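Local coordinates for protein haloalkane dehalogenase (PDB 4MJ3) that catalyses the hydrolytic removal of halogen from haloalkanes, giving an alcohol and a halide ion, and belongs to the alpha/beta hydrolase fold, at residues A[9-14]-A[84-89]; A[17-22]-A[64-69]; A[45-50]-A[140-145]; A[70-75]-A[297-302]; A[194-199]-A[282-287]. All coordinates share one frame; numbering follows the deposited sequence.

Interaction 1: A[9-14]-A[84-89]; sequences ERFTAL and FGRSDK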
# COMPACT_ATOMS: atom_id res chain seq x y z
N GLU A 9 2.62 -1.28 23.74
CA GLU A 9 1.41 -0.86 24.47
C GLU A 9 0.45 -0.03 23.59
O GLU A 9 -0.75 -0.00 23.83
CB GLU A 9 1.79 -0.09 25.72
CG GLU A 9 2.49 -0.98 26.78
CD GLU A 9 4.00 -1.12 26.60
OE1 GLU A 9 4.53 -0.73 25.54
OE2 GLU A 9 4.68 -1.63 27.52
N ARG A 10 0.96 0.59 22.54
CA ARG A 10 0.09 1.37 21.64
C ARG A 10 -0.89 0.50 20.88
O ARG A 10 -1.91 1.00 20.39
CB ARG A 10 0.93 2.19 20.64
CG ARG A 10 1.80 3.26 21.29
CD ARG A 10 1.01 4.49 21.71
NE ARG A 10 0.50 5.24 20.56
CZ ARG A 10 -0.14 6.41 20.65
NH1 ARG A 10 -0.39 6.95 21.85
NH2 ARG A 10 -0.55 7.03 19.56
N PHE A 11 -0.60 -0.80 20.76
CA PHE A 11 -1.38 -1.69 19.89
C PHE A 11 -2.27 -2.65 20.66
O PHE A 11 -2.79 -3.61 20.08
CB PHE A 11 -0.44 -2.43 18.95
CG PHE A 11 0.44 -1.52 18.14
CD1 PHE A 11 -0.09 -0.83 17.07
CD2 PHE A 11 1.75 -1.28 18.50
CE1 PHE A 11 0.70 0.04 16.32
CE2 PHE A 11 2.55 -0.43 17.77
CZ PHE A 11 2.01 0.25 16.69
N THR A 12 -2.49 -2.37 21.94
CA THR A 12 -3.31 -3.23 22.79
C THR A 12 -4.79 -3.12 22.40
O THR A 12 -5.31 -2.03 22.17
CB THR A 12 -3.06 -2.98 24.29
OG1 THR A 12 -3.24 -1.60 24.60
CG2 THR A 12 -1.66 -3.41 24.66
N ALA A 13 -5.43 -4.27 22.22
CA ALA A 13 -6.87 -4.36 22.01
C ALA A 13 -7.44 -3.51 20.85
O ALA A 13 -8.50 -2.90 20.99
CB ALA A 13 -7.60 -4.04 23.30
N LEU A 14 -6.78 -3.50 19.70
CA LEU A 14 -7.33 -2.84 18.52
C LEU A 14 -8.52 -3.63 17.97
O LEU A 14 -8.43 -4.84 17.82
CB LEU A 14 -6.28 -2.73 17.43
CG LEU A 14 -5.04 -1.93 17.80
CD1 LEU A 14 -4.10 -1.88 16.62
CD2 LEU A 14 -5.38 -0.52 18.27
N PHE A 84 5.76 3.11 9.32
CA PHE A 84 4.30 2.95 9.50
C PHE A 84 3.94 1.74 10.34
O PHE A 84 4.75 0.82 10.48
CB PHE A 84 3.63 2.88 8.11
CG PHE A 84 3.84 4.13 7.31
CD1 PHE A 84 5.00 4.29 6.57
CD2 PHE A 84 2.94 5.19 7.40
CE1 PHE A 84 5.26 5.48 5.92
CE2 PHE A 84 3.20 6.39 6.74
CZ PHE A 84 4.35 6.51 5.99
N GLY A 85 2.75 1.76 10.91
CA GLY A 85 2.22 0.59 11.56
C GLY A 85 3.11 0.15 12.70
O GLY A 85 3.50 0.97 13.53
N ARG A 86 3.40 -1.15 12.74
CA ARG A 86 4.27 -1.74 13.73
C ARG A 86 5.71 -1.94 13.23
O ARG A 86 6.52 -2.56 13.91
CB ARG A 86 3.65 -3.04 14.23
CG ARG A 86 2.26 -2.85 14.81
CD ARG A 86 1.69 -4.13 15.39
NE ARG A 86 2.30 -4.42 16.68
CZ ARG A 86 1.78 -5.17 17.64
NH1 ARG A 86 0.62 -5.78 17.47
NH2 ARG A 86 2.46 -5.32 18.78
N SER A 87 6.04 -1.38 12.06
CA SER A 87 7.41 -1.40 11.56
C SER A 87 8.25 -0.29 12.21
O SER A 87 7.71 0.68 12.76
CB SER A 87 7.45 -1.29 10.04
OG SER A 87 6.89 -2.44 9.40
N ASP A 88 9.56 -0.49 12.20
CA ASP A 88 10.47 0.53 12.70
C ASP A 88 10.41 1.82 11.87
O ASP A 88 9.98 1.81 10.72
CB ASP A 88 11.91 -0.00 12.73
CG ASP A 88 12.15 -0.98 13.87
OD1 ASP A 88 11.28 -1.11 14.75
OD2 ASP A 88 13.24 -1.61 13.88
N LYS A 89 10.85 2.92 12.48
CA LYS A 89 10.57 4.25 11.97
C LYS A 89 11.82 5.15 12.06
O LYS A 89 12.09 5.78 13.08
CB LYS A 89 9.40 4.89 12.73
CG LYS A 89 8.12 4.04 12.70
CD LYS A 89 6.96 4.70 13.40
CE LYS A 89 5.68 3.90 13.19
NZ LYS A 89 5.77 2.53 13.74
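The F11 ring lies between two arginine side chains. Over the centre of one face sits CG of R86, and on the opposite face, shifted toward the rim, is CB of R10. R86 CG stands 3.6 Å from the centroid of the F11 ring, only 11° off the ring normal, which makes a clear CH-pi contact. The R86 guanidinium in turn has F11 CB over one of its faces, 3.7 Å above the plane. Ring and guanidinium are close to parallel, 17° apart, and the two side chains run past each other in opposite directions. R86 NE comes within 3.7 Å of F11 CD2. The R86 chain is bent at chi3 (76°), and this turn lays the guanidinium back along the ring and over CB. G85 O approaches F11 CZ obliquely at 3.6 Å.

The arginine sits in a type II' turn from F84 to S87, with G85 at positive phi. K89 NZ folds back on this turn. It donates to G85 O at 2.8 Å and to S87 O at 2.9 Å, the second nearly in line with the carbonyl. F11 starts a type II turn that ends at L14. The contact joins the N-terminal arm to the loop after strand 75-79. Strands 3-4 and 89-90 pair close by.

No hydrogen bond links the two segments. The polar end of R86 finds its partner in D8, with which NH2 forms a salt bridge. The F11 ring takes the CH and the flat side of R86, while the charge pairs with D8 through NH2.

Interaction 2: A[17-22]-A[64-69]; sequences FPFAPR and WMIPVL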
# COMPACT_ATOMS: atom_id res chain seq x y z
N PHE A 17 -9.15 -6.87 14.79
CA PHE A 17 -7.80 -7.09 14.30
C PHE A 17 -7.11 -8.16 15.14
O PHE A 17 -6.12 -7.87 15.81
CB PHE A 17 -7.05 -5.77 14.35
CG PHE A 17 -5.83 -5.72 13.48
CD1 PHE A 17 -5.94 -5.76 12.10
CD2 PHE A 17 -4.57 -5.61 14.04
CE1 PHE A 17 -4.82 -5.68 11.29
CE2 PHE A 17 -3.44 -5.54 13.24
CZ PHE A 17 -3.57 -5.58 11.87
N PRO A 18 -7.61 -9.41 15.10
CA PRO A 18 -7.07 -10.51 15.89
C PRO A 18 -5.98 -11.26 15.13
O PRO A 18 -6.06 -12.48 14.99
CB PRO A 18 -8.27 -11.42 16.05
CG PRO A 18 -8.97 -11.29 14.74
CD PRO A 18 -8.79 -9.85 14.32
N PHE A 19 -5.01 -10.53 14.62
CA PHE A 19 -3.97 -11.13 13.79
C PHE A 19 -2.62 -10.94 14.50
O PHE A 19 -2.26 -9.82 14.86
CB PHE A 19 -3.95 -10.49 12.41
CG PHE A 19 -5.29 -10.45 11.74
CD1 PHE A 19 -6.01 -11.62 11.52
CD2 PHE A 19 -5.88 -9.25 11.38
CE1 PHE A 19 -7.26 -11.59 10.92
CE2 PHE A 19 -7.11 -9.22 10.75
CZ PHE A 19 -7.81 -10.40 10.54
N ALA A 20 -1.92 -12.04 14.73
CA ALA A 20 -0.68 -12.01 15.49
C ALA A 20 0.39 -11.24 14.73
O ALA A 20 0.54 -11.45 13.53
CB ALA A 20 -0.21 -13.42 15.77
N PRO A 21 1.15 -10.38 15.43
CA PRO A 21 2.26 -9.68 14.76
C PRO A 21 3.40 -10.62 14.43
O PRO A 21 3.79 -11.46 15.26
CB PRO A 21 2.71 -8.65 15.80
CG PRO A 21 2.29 -9.21 17.10
CD PRO A 21 1.01 -9.96 16.83
N ARG A 22 3.88 -10.51 13.20
CA ARG A 22 5.08 -11.22 12.77
C ARG A 22 6.07 -10.17 12.30
O ARG A 22 5.69 -9.04 11.96
CB ARG A 22 4.76 -12.22 11.64
CG ARG A 22 3.62 -13.17 11.96
CD ARG A 22 4.02 -14.40 12.76
NE ARG A 22 5.05 -15.22 12.13
N TRP A 64 -10.80 -5.78 7.21
CA TRP A 64 -12.07 -6.32 6.70
C TRP A 64 -11.89 -7.30 5.53
O TRP A 64 -12.76 -8.13 5.28
CB TRP A 64 -13.02 -5.20 6.28
CG TRP A 64 -13.23 -4.13 7.28
CD1 TRP A 64 -12.94 -2.81 7.13
CD2 TRP A 64 -13.78 -4.27 8.59
NE1 TRP A 64 -13.27 -2.11 8.27
CE2 TRP A 64 -13.81 -2.98 9.17
CE3 TRP A 64 -14.27 -5.35 9.33
CZ2 TRP A 64 -14.28 -2.75 10.47
CZ3 TRP A 64 -14.75 -5.11 10.63
CH2 TRP A 64 -14.75 -3.82 11.18
N MSE A 65 -10.77 -7.21 4.83
CA MSE A 65 -10.49 -8.04 3.65
C MSE A 65 -9.88 -9.37 4.02
O MSE A 65 -10.19 -10.38 3.40
CB MSE A 65 -9.53 -7.28 2.73
CG MSE A 65 -10.29 -6.11 2.16
SE MSE A 65 -9.20 -5.17 0.81
CE MSE A 65 -8.89 -6.55 -0.51
N ILE A 66 -9.04 -9.38 5.05
CA ILE A 66 -8.33 -10.60 5.41
C ILE A 66 -9.25 -11.82 5.68
O ILE A 66 -9.00 -12.88 5.11
CB ILE A 66 -7.33 -10.35 6.57
CG1 ILE A 66 -6.18 -9.47 6.08
CG2 ILE A 66 -6.80 -11.66 7.12
CD1 ILE A 66 -5.38 -8.81 7.18
N PRO A 67 -10.32 -11.68 6.50
CA PRO A 67 -11.16 -12.84 6.75
C PRO A 67 -11.84 -13.41 5.50
O PRO A 67 -12.01 -14.61 5.41
CB PRO A 67 -12.20 -12.31 7.74
CG PRO A 67 -11.53 -11.17 8.42
CD PRO A 67 -10.72 -10.53 7.34
N VAL A 68 -12.21 -12.55 4.56
CA VAL A 68 -12.81 -12.99 3.29
C VAL A 68 -11.81 -13.81 2.47
O VAL A 68 -12.14 -14.88 1.97
CB VAL A 68 -13.28 -11.78 2.46
CG1 VAL A 68 -13.81 -12.21 1.10
CG2 VAL A 68 -14.34 -10.99 3.22
N LEU A 69 -10.58 -13.34 2.40
CA LEU A 69 -9.53 -14.02 1.65
C LEU A 69 -9.23 -15.37 2.29
O LEU A 69 -9.12 -16.39 1.61
CB LEU A 69 -8.27 -13.13 1.59
CG LEU A 69 -8.46 -11.80 0.87
CD1 LEU A 69 -7.24 -10.92 1.06
CD2 LEU A 69 -8.76 -11.97 -0.62
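F19 and I66 come from opposite directions. The far side of the F19 ring, CZ and CE1, meets the CG2 branch of I66, with CZ to CG2 at 3.8 Å. The other branch also takes part: I66 CD1 lies 4.0 Å from F19 CE2. The ring thus fits against both arms of the isoleucine. I66 holds CG2 anti to its backbone N and CG1 beside that N (chi1 -69°), which turns both branches to the phenylalanine. P67 adds a looser contact, its CD 4.3 Å from F19 CZ. Both I66 and P67 approach the ring obliquely. On its own side of the contact, the F19 ring has P18 CD over the centre of one face, 3.9 Å above the plane, and F17 CE1 in plane at its edge. P18 is the centre of an inverse gamma turn, so the chain doubles back tightly before F19.

No hydrogen bond crosses this apolar patch. I66 also touches L51 of strand 48-52, and F19 touches E41 of strand 33-41. The N-terminal arm here packs on helix 66-71, a helix laid against the central sheet in the manner of the alpha/beta hydrolase fold.

Interaction 3: A[45-50]-A[140-145]; sequences DGEVVL and FARVVA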
# COMPACT_ATOMS: atom_id res chain seq x y z
N ASP A 45 -0.33 -23.33 2.76
CA ASP A 45 -0.11 -23.69 1.36
C ASP A 45 -1.06 -22.95 0.41
O ASP A 45 -1.17 -23.32 -0.76
CB ASP A 45 -0.30 -25.20 1.20
CG ASP A 45 -1.72 -25.65 1.54
N GLY A 46 -1.74 -21.91 0.89
CA GLY A 46 -2.70 -21.21 0.06
C GLY A 46 -1.98 -20.30 -0.93
O GLY A 46 -0.82 -19.94 -0.70
N GLU A 47 -2.64 -19.96 -2.03
CA GLU A 47 -2.08 -18.95 -2.94
C GLU A 47 -1.96 -17.64 -2.18
O GLU A 47 -2.88 -17.23 -1.47
CB GLU A 47 -2.95 -18.73 -4.16
CG GLU A 47 -2.96 -19.90 -5.12
CD GLU A 47 -3.62 -19.54 -6.43
OE1 GLU A 47 -3.03 -18.78 -7.21
OE2 GLU A 47 -4.73 -20.03 -6.69
N VAL A 48 -0.82 -16.98 -2.35
CA VAL A 48 -0.51 -15.79 -1.58
C VAL A 48 -1.20 -14.58 -2.19
O VAL A 48 -1.06 -14.31 -3.38
CB VAL A 48 1.00 -15.53 -1.54
CG1 VAL A 48 1.31 -14.17 -0.92
CG2 VAL A 48 1.72 -16.65 -0.79
N VAL A 49 -1.88 -13.82 -1.34
CA VAL A 49 -2.40 -12.51 -1.70
C VAL A 49 -1.65 -11.51 -0.83
O VAL A 49 -1.77 -11.54 0.40
CB VAL A 49 -3.90 -12.41 -1.44
CG1 VAL A 49 -4.43 -11.03 -1.83
CG2 VAL A 49 -4.62 -13.53 -2.19
N LEU A 50 -0.87 -10.65 -1.46
CA LEU A 50 -0.05 -9.67 -0.74
C LEU A 50 -0.76 -8.34 -0.73
O LEU A 50 -1.01 -7.76 -1.79
CB LEU A 50 1.33 -9.54 -1.40
CG LEU A 50 2.26 -8.52 -0.77
CD1 LEU A 50 2.59 -8.86 0.67
CD2 LEU A 50 3.52 -8.47 -1.61
N PHE A 140 5.31 -12.19 -9.40
CA PHE A 140 3.87 -11.87 -9.32
C PHE A 140 3.04 -12.66 -10.31
O PHE A 140 3.21 -12.53 -11.52
CB PHE A 140 3.68 -10.36 -9.51
CG PHE A 140 4.38 -9.55 -8.46
CD1 PHE A 140 3.78 -9.30 -7.24
CD2 PHE A 140 5.69 -9.12 -8.66
CE1 PHE A 140 4.43 -8.59 -6.25
CE2 PHE A 140 6.36 -8.41 -7.68
CZ PHE A 140 5.73 -8.15 -6.47
N ALA A 141 2.15 -13.51 -9.78
CA ALA A 141 1.24 -14.27 -10.62
C ALA A 141 0.12 -13.39 -11.17
O ALA A 141 -0.33 -13.60 -12.31
CB ALA A 141 0.64 -15.43 -9.82
N ARG A 142 -0.37 -12.46 -10.35
CA ARG A 142 -1.50 -11.58 -10.70
C ARG A 142 -1.37 -10.26 -9.95
O ARG A 142 -0.67 -10.19 -8.93
CB ARG A 142 -2.83 -12.19 -10.32
CG ARG A 142 -3.01 -13.66 -10.66
CD ARG A 142 -4.35 -14.14 -10.20
NE ARG A 142 -4.48 -15.59 -10.28
CZ ARG A 142 -4.06 -16.46 -9.36
NH1 ARG A 142 -3.44 -16.07 -8.24
NH2 ARG A 142 -4.22 -17.75 -9.57
N VAL A 143 -2.05 -9.23 -10.46
CA VAL A 143 -2.03 -7.91 -9.82
C VAL A 143 -3.44 -7.31 -9.79
O VAL A 143 -4.17 -7.37 -10.79
CB VAL A 143 -1.09 -6.94 -10.58
CG1 VAL A 143 -1.14 -5.57 -9.94
CG2 VAL A 143 0.33 -7.49 -10.61
N VAL A 144 -3.83 -6.80 -8.63
CA VAL A 144 -5.05 -6.01 -8.45
C VAL A 144 -4.61 -4.60 -8.05
O VAL A 144 -3.95 -4.43 -7.02
CB VAL A 144 -5.96 -6.60 -7.37
CG1 VAL A 144 -7.21 -5.74 -7.21
CG2 VAL A 144 -6.30 -8.02 -7.72
N ALA A 145 -4.97 -3.62 -8.86
CA ALA A 145 -4.68 -2.22 -8.56
C ALA A 145 -5.97 -1.53 -8.17
O ALA A 145 -6.96 -1.59 -8.91
CB ALA A 145 -4.07 -1.53 -9.78
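Both segments end in strands of the central sheet, 48-52 and 140-145, which run parallel with strand 117-121 between them, and the chain turns a corner at A141 before R142. This is the mixed, largely parallel sheet of the alpha/beta hydrolase fold. E47 and R142 bridge across strand 117-121.

The side chains cross at about a right angle. R142 is extended from CG to NE, with chi2 at 179°, and this carries its guanidinium the full distance to E47. E47 also runs out straight beyond CG. Their flat ends are turned 51° against each other. The grip of the salt bridge is end-on, through NH1 and NH2, but both go to the single oxygen OE1 rather than one to each carboxylate oxygen. OE1 lies in the guanidinium plane. E47 OE2 stays 3.7 Å from R142 NH2.

R142 is buried, whereas E47 is exposed, so the bridge brings a surface carboxylate to a guanidinium held inside. Further bonds hold that guanidinium: NH1 also donates to T118 OG1 on the intervening strand, and NH2 to N301 O near the chain's end. Both side chains also touch V298 of helix 282-300. The negative charge of E47 would probably offset part of the cost of burying the arginine.

The two bonds to OE1 differ in detail. R142 NH2 reaches the syn lone pair of E47 OE1 at 2.8 Å, with an angle of 149° at the hydrogen. R142 NH1 meets E47 OE1 from above the carboxylate plane, at 2.9 Å.

Interaction 4: A[70-75]-A[297-302]; sequences VEAGLR and FVRANP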
# COMPACT_ATOMS: atom_id res chain seq x y z
N VAL A 70 -9.12 -15.39 3.61
CA VAL A 70 -8.85 -16.62 4.35
C VAL A 70 -9.97 -17.65 4.20
O VAL A 70 -9.70 -18.83 3.99
CB VAL A 70 -8.61 -16.30 5.85
CG1 VAL A 70 -8.61 -17.57 6.70
CG2 VAL A 70 -7.30 -15.53 6.01
N GLU A 71 -11.22 -17.20 4.30
CA GLU A 71 -12.36 -18.11 4.15
C GLU A 71 -12.40 -18.72 2.74
O GLU A 71 -12.82 -19.86 2.56
CB GLU A 71 -13.66 -17.39 4.46
CG GLU A 71 -14.86 -18.32 4.56
CD GLU A 71 -15.57 -18.62 3.24
OE1 GLU A 71 -15.23 -18.07 2.17
OE2 GLU A 71 -16.50 -19.45 3.33
N ALA A 72 -11.91 -17.97 1.75
CA ALA A 72 -11.83 -18.43 0.37
C ALA A 72 -10.68 -19.40 0.12
O ALA A 72 -10.50 -19.87 -1.00
CB ALA A 72 -11.73 -17.24 -0.58
N GLY A 73 -9.86 -19.66 1.14
CA GLY A 73 -8.77 -20.63 1.01
C GLY A 73 -7.45 -20.02 0.56
O GLY A 73 -6.51 -20.74 0.20
N LEU A 74 -7.37 -18.69 0.58
CA LEU A 74 -6.15 -17.98 0.19
C LEU A 74 -5.31 -17.66 1.43
O LEU A 74 -5.80 -17.68 2.56
CB LEU A 74 -6.52 -16.69 -0.55
CG LEU A 74 -7.45 -16.93 -1.76
CD1 LEU A 74 -7.95 -15.61 -2.32
CD2 LEU A 74 -6.73 -17.75 -2.81
N ARG A 75 -4.03 -17.37 1.19
CA ARG A 75 -3.12 -16.95 2.24
C ARG A 75 -2.92 -15.44 2.12
O ARG A 75 -2.34 -14.95 1.16
CB ARG A 75 -1.79 -17.68 2.10
CG ARG A 75 -0.74 -17.29 3.12
CD ARG A 75 0.51 -18.13 2.96
NE ARG A 75 1.64 -17.54 3.67
CZ ARG A 75 2.91 -17.65 3.30
NH1 ARG A 75 3.25 -18.30 2.19
NH2 ARG A 75 3.86 -17.09 4.04
N PHE A 297 -11.50 -12.88 -9.10
CA PHE A 297 -10.38 -12.71 -10.03
C PHE A 297 -9.33 -13.82 -9.94
O PHE A 297 -8.88 -14.33 -10.96
CB PHE A 297 -9.76 -11.33 -9.77
CG PHE A 297 -8.46 -11.07 -10.46
CD1 PHE A 297 -8.39 -10.91 -11.83
CD2 PHE A 297 -7.32 -10.86 -9.71
CE1 PHE A 297 -7.18 -10.61 -12.44
CE2 PHE A 297 -6.10 -10.54 -10.31
CZ PHE A 297 -6.03 -10.41 -11.67
N VAL A 298 -8.98 -14.22 -8.72
CA VAL A 298 -8.07 -15.33 -8.50
C VAL A 298 -8.66 -16.61 -9.07
O VAL A 298 -7.99 -17.34 -9.81
CB VAL A 298 -7.73 -15.52 -7.00
CG1 VAL A 298 -6.98 -16.83 -6.77
CG2 VAL A 298 -6.88 -14.35 -6.54
N ARG A 299 -9.92 -16.89 -8.77
CA ARG A 299 -10.53 -18.13 -9.24
C ARG A 299 -10.70 -18.17 -10.76
O ARG A 299 -10.67 -19.25 -11.35
CB ARG A 299 -11.87 -18.34 -8.56
CG ARG A 299 -11.67 -18.46 -7.05
CD ARG A 299 -12.87 -18.92 -6.25
NE ARG A 299 -12.50 -19.34 -4.92
CZ ARG A 299 -13.37 -19.66 -3.97
NH1 ARG A 299 -14.68 -19.61 -4.20
NH2 ARG A 299 -12.93 -20.06 -2.78
N ALA A 300 -10.91 -17.01 -11.37
CA ALA A 300 -11.10 -16.91 -12.82
C ALA A 300 -9.79 -17.04 -13.58
O ALA A 300 -9.80 -17.17 -14.82
CB ALA A 300 -11.78 -15.59 -13.19
N ASN A 301 -8.67 -16.98 -12.86
CA ASN A 301 -7.35 -17.05 -13.46
C ASN A 301 -6.52 -18.12 -12.75
O ASN A 301 -5.52 -17.81 -12.07
CB ASN A 301 -6.68 -15.68 -13.36
CG ASN A 301 -7.34 -14.66 -14.26
OD1 ASN A 301 -7.10 -14.62 -15.47
ND2 ASN A 301 -8.17 -13.82 -13.67
N PRO A 302 -6.94 -19.39 -12.86
CA PRO A 302 -6.32 -20.50 -12.09
C PRO A 302 -4.81 -20.66 -12.34
O PRO A 302 -4.36 -20.42 -13.45
CB PRO A 302 -7.09 -21.74 -12.56
CG PRO A 302 -7.71 -21.36 -13.86
CD PRO A 302 -7.99 -19.89 -13.77
O HOH W 1 -10.07 -18.97 -3.92
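R299 reaches across to the backbone of A72 with a long, nearly straight side chain. Its CG lies beside the backbone N, and the chain stays extended from CG to NE. That shape puts NH2 at the carbonyl, where R299 NH2 donates to A72 O at 3.0 Å. The bond is bent, with 141° at the hydrogen. A72 O lies near the guanidinium plane, while the donor is tilted 23° from the carbonyl plane. A water doubles the link: it accepts from R299 NE at 2.7 Å, in the plane of the guanidinium, and donates to A72 O at 3.1 Å. The one carbonyl oxygen is therefore held twice. A72 CB also lies 3.8 Å from R299 NH2.

Deeper in, L74 and V298 slide past each other in opposite directions. The touching branches are L74 CD2 and V298 CG1, 4.1 Å apart. With chi1 at 170°, V298 CG1 points opposite the backbone N and faces the leucine.

The A72 carbonyl lies where helix 66-71 has just ended, at a Schellman motif with G73 at positive phi. R299 belongs to the last turn of helix 282-300, so two helix C-terminal ends meet. Both A72 and L74 also touch V295, one turn back on that long helix. Beneath them L74 packs on V49 of strand 48-52.

Interaction 5: A[194-199]-A[282-287]; sequences AAYDAP and LQEDKG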
# COMPACT_ATOMS: atom_id res chain seq x y z
N ALA A 194 -8.24 5.97 16.40
CA ALA A 194 -7.18 5.68 17.37
C ALA A 194 -6.23 4.60 16.88
O ALA A 194 -5.03 4.64 17.17
CB ALA A 194 -7.79 5.28 18.70
N ALA A 195 -6.76 3.62 16.14
CA ALA A 195 -5.92 2.53 15.60
C ALA A 195 -4.94 3.06 14.58
O ALA A 195 -3.82 2.58 14.47
CB ALA A 195 -6.79 1.43 15.01
N TYR A 196 -5.36 4.08 13.81
CA TYR A 196 -4.47 4.70 12.85
C TYR A 196 -3.48 5.67 13.49
O TYR A 196 -2.42 5.94 12.91
CB TYR A 196 -5.27 5.39 11.75
CG TYR A 196 -5.87 4.43 10.76
CD1 TYR A 196 -5.06 3.59 10.00
CD2 TYR A 196 -7.25 4.31 10.61
CE1 TYR A 196 -5.61 2.69 9.11
CE2 TYR A 196 -7.81 3.40 9.72
CZ TYR A 196 -6.97 2.61 8.98
OH TYR A 196 -7.51 1.72 8.08
N ASP A 197 -3.82 6.19 14.66
CA ASP A 197 -2.90 7.03 15.42
C ASP A 197 -1.94 6.22 16.28
O ASP A 197 -0.90 6.73 16.69
CB ASP A 197 -3.67 8.02 16.30
CG ASP A 197 -4.41 9.07 15.47
OD1 ASP A 197 -4.02 9.32 14.32
OD2 ASP A 197 -5.40 9.63 15.98
N ALA A 198 -2.26 4.96 16.51
CA ALA A 198 -1.46 4.10 17.41
C ALA A 198 0.03 4.06 17.05
O ALA A 198 0.87 4.14 17.94
CB ALA A 198 -2.05 2.69 17.46
N PRO A 199 0.38 3.98 15.74
CA PRO A 199 1.81 3.98 15.41
C PRO A 199 2.59 5.24 15.79
O PRO A 199 3.83 5.20 15.80
CB PRO A 199 1.80 3.84 13.88
CG PRO A 199 0.51 3.16 13.58
CD PRO A 199 -0.45 3.82 14.53
N LEU A 282 -10.65 2.74 0.10
CA LEU A 282 -11.81 1.94 -0.25
C LEU A 282 -11.93 0.68 0.63
O LEU A 282 -13.02 0.12 0.75
CB LEU A 282 -11.81 1.57 -1.73
CG LEU A 282 -10.92 0.44 -2.25
CD1 LEU A 282 -11.27 0.19 -3.71
CD2 LEU A 282 -9.43 0.79 -2.14
N GLN A 283 -10.82 0.26 1.22
CA GLN A 283 -10.81 -0.91 2.11
C GLN A 283 -11.60 -0.64 3.39
O GLN A 283 -12.08 -1.59 4.02
CB GLN A 283 -9.38 -1.33 2.46
CG GLN A 283 -8.43 -1.43 1.28
CD GLN A 283 -7.60 -0.18 1.07
OE1 GLN A 283 -8.10 0.94 1.20
NE2 GLN A 283 -6.32 -0.37 0.73
N GLU A 284 -11.73 0.62 3.78
CA GLU A 284 -12.56 1.01 4.94
C GLU A 284 -14.03 1.03 4.61
O GLU A 284 -14.85 0.64 5.43
CB GLU A 284 -12.21 2.39 5.47
CG GLU A 284 -10.97 2.46 6.31
CD GLU A 284 -11.05 1.70 7.63
OE1 GLU A 284 -12.14 1.34 8.15
OE2 GLU A 284 -9.96 1.41 8.14
N ASP A 285 -14.37 1.51 3.42
CA ASP A 285 -15.76 1.67 3.02
C ASP A 285 -16.39 0.39 2.50
O ASP A 285 -17.55 0.12 2.77
CB ASP A 285 -15.85 2.75 1.93
CG ASP A 285 -15.54 4.16 2.45
OD1 ASP A 285 -15.70 4.40 3.67
OD2 ASP A 285 -15.16 5.04 1.64
N LYS A 286 -15.62 -0.37 1.71
CA LYS A 286 -16.15 -1.52 0.98
C LYS A 286 -15.11 -2.65 0.92
O LYS A 286 -14.90 -3.27 -0.12
CB LYS A 286 -16.55 -1.09 -0.45
CG LYS A 286 -17.68 -0.05 -0.53
CD LYS A 286 -19.02 -0.64 -0.11
CE LYS A 286 -20.10 0.43 -0.04
NZ LYS A 286 -21.42 -0.20 0.21
N GLY A 287 -14.49 -2.94 2.06
CA GLY A 287 -13.44 -3.94 2.14
C GLY A 287 -13.91 -5.34 1.75
O GLY A 287 -13.24 -6.04 0.98
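Two helices of the alpha/beta hydrolase chain, 190-197 and 282-300, are joined here by one tyrosine-carboxylate bond. Their backbones stay far apart, with the CA atoms of Y196 and E284 at 11.9 Å. Y196 OH donates to E284 OE2 at 2.5 Å, so short a value that the exact length is doubtful. The two side chains come from opposite directions. E284 OE2 lies in the plane of the Y196 ring, at its edge, 3.3 Å from Y196 CE2 as well as near the hydroxyl. The carboxylate itself is turned 77° from the ring. Bending of the E284 chain at chi2 (-66°) sets this approach.

Helix 190-197 belongs to the helical stretch between strands 140-145 and 242-244, the place of the cap domain in haloalkane dehalogenases. Helix 282-300 is the last helix, which packs on the main domain. The bond thus probably ties cap to core.

Both residues are buried. E284 OE2 has a second partner, since R63 NH1 forms a salt bridge with it. This nearby positive charge would be expected to favour the ionised carboxylate. W64 also touches E284, and L61 and V180 pack against Y196.

How the interactions relate
From the N terminus, the arm at 9-14 and 17-22 makes the first two contacts. Interaction 1 closes a loop to 84-89, and interaction 2, to 64-69, falls wholly within that loop. They touch where R86 packs on P21. Interaction 3 spans from 45-50 to 140-145 and crosses both. Interaction 4, from 70-75 to the C-terminal end, crosses interactions 1 and 3 and follows interaction 2 on helix 66-71. Interaction 5 lies within its span and shares helix 282-300. Interactions 3 and 4 meet through V49 with R75 and V144 against F297. R10 probably bonds to D197 and A198, joining interaction 1 to interaction 5. Arm, sheet, probable cap and last helix are thus connected.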